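Local coordinates for protein VMB-1 (Vibrio alginolyticus, PDB 6LFD) that probably hydrolyses the amide bond of beta-lactam antibiotics with zinc ions as cofactor, as a class B metallo-beta-lactamase of the periplasm, at residues Glu11-Lys16 with Ile25-Val30. Numbering follows the deposited sequence.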
loop_
_atom_site.group_PDB
_atom_site.type_symbol
_atom_site.label_atom_id
_atom_site.label_comp_id
_atom_site.label_asym_id
_atom_site.label_seq_id
_atom_site.Cartn_x
_atom_site.Cartn_y
_atom_site.Cartn_z
ATOM N N GLU A 11 -18.524 1.848 1.118
ATOM C CA GLU A 11 -17.183 2.100 1.684
ATOM C C GLU A 11 -16.164 1.002 1.344
ATOM O O GLU A 11 -15.010 1.361 1.271
ATOM C CB GLU A 11 -17.271 2.012 3.202
ATOM C CG GLU A 11 -18.119 3.069 3.855
ATOM C CD GLU A 11 -19.613 2.804 3.915
ATOM O OE1 GLU A 11 -20.027 1.645 3.904
ATOM O OE2 GLU A 11 -20.345 3.775 3.981
ATOM N N LEU A 12 -16.580 -0.249 1.086
ATOM C CA LEU A 12 -15.583 -1.360 1.017
ATOM C C LEU A 12 -16.014 -2.479 0.075
ATOM O O LEU A 12 -17.154 -2.983 0.209
ATOM C CB LEU A 12 -15.351 -1.934 2.418
ATOM C CG LEU A 12 -14.215 -2.953 2.519
ATOM C CD1 LEU A 12 -12.848 -2.273 2.334
ATOM C CD2 LEU A 12 -14.281 -3.679 3.843
ATOM N N LYS A 13 -15.093 -2.881 -0.803
ATOM C CA LYS A 13 -15.245 -4.028 -1.731
ATOM C C LYS A 13 -13.997 -4.903 -1.588
ATOM O O LYS A 13 -12.886 -4.332 -1.433
ATOM C CB LYS A 13 -15.403 -3.515 -3.163
ATOM C CG LYS A 13 -15.674 -4.579 -4.215
ATOM C CD LYS A 13 -16.080 -4.011 -5.566
ATOM C CE LYS A 13 -14.904 -3.490 -6.362
ATOM N NZ LYS A 13 -15.244 -3.295 -7.791
ATOM N N LEU A 14 -14.170 -6.222 -1.638
ATOM C CA LEU A 14 -13.072 -7.221 -1.564
ATOM C C LEU A 14 -13.028 -7.952 -2.908
ATOM O O LEU A 14 -14.070 -8.403 -3.338
ATOM C CB LEU A 14 -13.359 -8.237 -0.451
ATOM C CG LEU A 14 -12.895 -7.933 0.972
ATOM C CD1 LEU A 14 -11.395 -8.068 1.117
ATOM C CD2 LEU A 14 -13.349 -6.575 1.428
ATOM N N LYS A 15 -11.855 -8.040 -3.530
ATOM C CA LYS A 15 -11.611 -8.764 -4.801
ATOM C C LYS A 15 -10.538 -9.817 -4.528
ATOM O O LYS A 15 -9.464 -9.453 -3.986
ATOM C CB LYS A 15 -11.217 -7.782 -5.902
ATOM C CG LYS A 15 -12.309 -6.778 -6.275
ATOM C CD LYS A 15 -12.036 -6.000 -7.549
ATOM C CE LYS A 15 -12.080 -6.851 -8.798
ATOM N NZ LYS A 15 -11.747 -6.048 -9.995
ATOM N N LYS A 16 -10.861 -11.086 -4.774
ATOM C CA LYS A 16 -9.885 -12.197 -4.634
ATOM C C LYS A 16 -8.835 -12.061 -5.743
ATOM O O LYS A 16 -9.224 -11.915 -6.910
ATOM C CB LYS A 16 -10.596 -13.550 -4.705
ATOM C CG LYS A 16 -9.748 -14.734 -4.262
ATOM C CD LYS A 16 -10.505 -16.030 -4.304
ATOM C CE LYS A 16 -9.968 -17.054 -3.334
ATOM N NZ LYS A 16 -10.782 -18.288 -3.383
ATOM N N ILE A 25 -10.624 -2.583 -1.482
ATOM C CA ILE A 25 -10.881 -1.304 -2.185
ATOM C C ILE A 25 -11.829 -0.522 -1.291
ATOM O O ILE A 25 -12.961 -1.004 -1.049
ATOM C CB ILE A 25 -11.471 -1.552 -3.577
ATOM C CG1 ILE A 25 -10.649 -2.578 -4.359
ATOM C CG2 ILE A 25 -11.616 -0.232 -4.330
ATOM C CD1 ILE A 25 -11.131 -2.801 -5.772
ATOM N N SER A 26 -11.352 0.578 -0.734
ATOM C CA SER A 26 -12.142 1.438 0.173
ATOM C C SER A 26 -12.380 2.771 -0.546
ATOM O O SER A 26 -11.525 3.193 -1.345
ATOM C CB SER A 26 -11.467 1.587 1.491
ATOM O OG SER A 26 -10.149 2.082 1.314
ATOM N N TYR A 27 -13.541 3.378 -0.318
ATOM C CA TYR A 27 -14.047 4.498 -1.148
ATOM C C TYR A 27 -14.064 5.759 -0.290
ATOM O O TYR A 27 -14.340 5.669 0.929
ATOM C CB TYR A 27 -15.395 4.127 -1.772
ATOM C CG TYR A 27 -15.312 2.965 -2.733
ATOM C CD1 TYR A 27 -14.777 3.129 -3.996
ATOM C CD2 TYR A 27 -15.689 1.687 -2.355
ATOM C CE1 TYR A 27 -14.682 2.071 -4.889
ATOM C CE2 TYR A 27 -15.587 0.613 -3.226
ATOM C CZ TYR A 27 -15.078 0.806 -4.495
ATOM O OH TYR A 27 -14.955 -0.238 -5.356
ATOM N N LYS A 28 -13.728 6.886 -0.919
ATOM C CA LYS A 28 -13.839 8.240 -0.322
ATOM C C LYS A 28 -14.312 9.220 -1.405
ATOM O O LYS A 28 -13.858 9.129 -2.570
ATOM C CB LYS A 28 -12.516 8.669 0.309
ATOM C CG LYS A 28 -12.683 9.708 1.402
ATOM C CD LYS A 28 -11.453 10.538 1.660
ATOM C CE LYS A 28 -11.687 11.540 2.771
ATOM N NZ LYS A 28 -10.427 11.880 3.476
ATOM N N ARG A 29 -15.263 10.080 -1.052
ATOM C CA ARG A 29 -15.794 11.118 -1.968
ATOM C C ARG A 29 -14.692 12.155 -2.163
ATOM O O ARG A 29 -14.302 12.800 -1.156
ATOM C CB ARG A 29 -17.073 11.727 -1.392
ATOM C CG ARG A 29 -17.656 12.844 -2.246
ATOM C CD ARG A 29 -19.065 13.179 -1.806
ATOM N NE ARG A 29 -19.855 11.972 -1.584
ATOM C CZ ARG A 29 -20.390 11.226 -2.545
ATOM N NH1 ARG A 29 -20.221 11.557 -3.817
ATOM N NH2 ARG A 29 -21.095 10.149 -2.226
ATOM N N VAL A 30 -14.190 12.274 -3.391
ATOM C CA VAL A 30 -13.141 13.257 -3.795
ATOM C C VAL A 30 -13.644 13.973 -5.049
ATOM O O VAL A 30 -13.469 13.412 -6.151
ATOM C CB VAL A 30 -11.770 12.595 -4.053
ATOM C CG1 VAL A 30 -10.698 13.626 -4.396
ATOM C CG2 VAL A 30 -11.326 11.736 -2.883
HETATM O O HOH W 1 -14.128 3.623 2.798
#
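K13 and I25 face each other as a hydrogen-bonded antiparallel pair in the N-terminal beta hairpin of the metallo-beta-lactamase fold, where strand 12-18 forms the outer edge of a mixed sheet. Two nearly straight backbone bonds join the pair, K13 N to I25 O (2.9 Å) and I25 N to K13 O (2.9 Å). At the open end of the hairpin, Y27 N donates to E11 O at 3.0 Å from above the carbonyl plane, a less straight bond (143° at the hydrogen). A water donates to both E11 O and Y27 O, linking E11, just before the first strand, to the second strand. Between these bonds, L12 and S26 form a non-hydrogen-bonded pair, and S26 CA makes a CA-H...O contact with E11 O. On the inward face, L12 packs on L64 of helix 58-69, and its CD1 lies 3.6 Å from I25 O. S26 OG is hydrogen-bonded to W56 N, with its side chain about 6 Å from that of the zinc ligand D86. On the opposite face, I25 and Y27 meet the carbon chains of K13 and K15. I25 CD1 touches K15 CD and K13 CE. K13 CB sits at the edge of the Y27 ring, 4.1 Å from Y27 CE2. With CG anti to the backbone N (chi1 -176°) and a bend at chi3 (78°), the K13 chain passes the phenol, bringing K13 CE to 3.4 Å from Y27 OH.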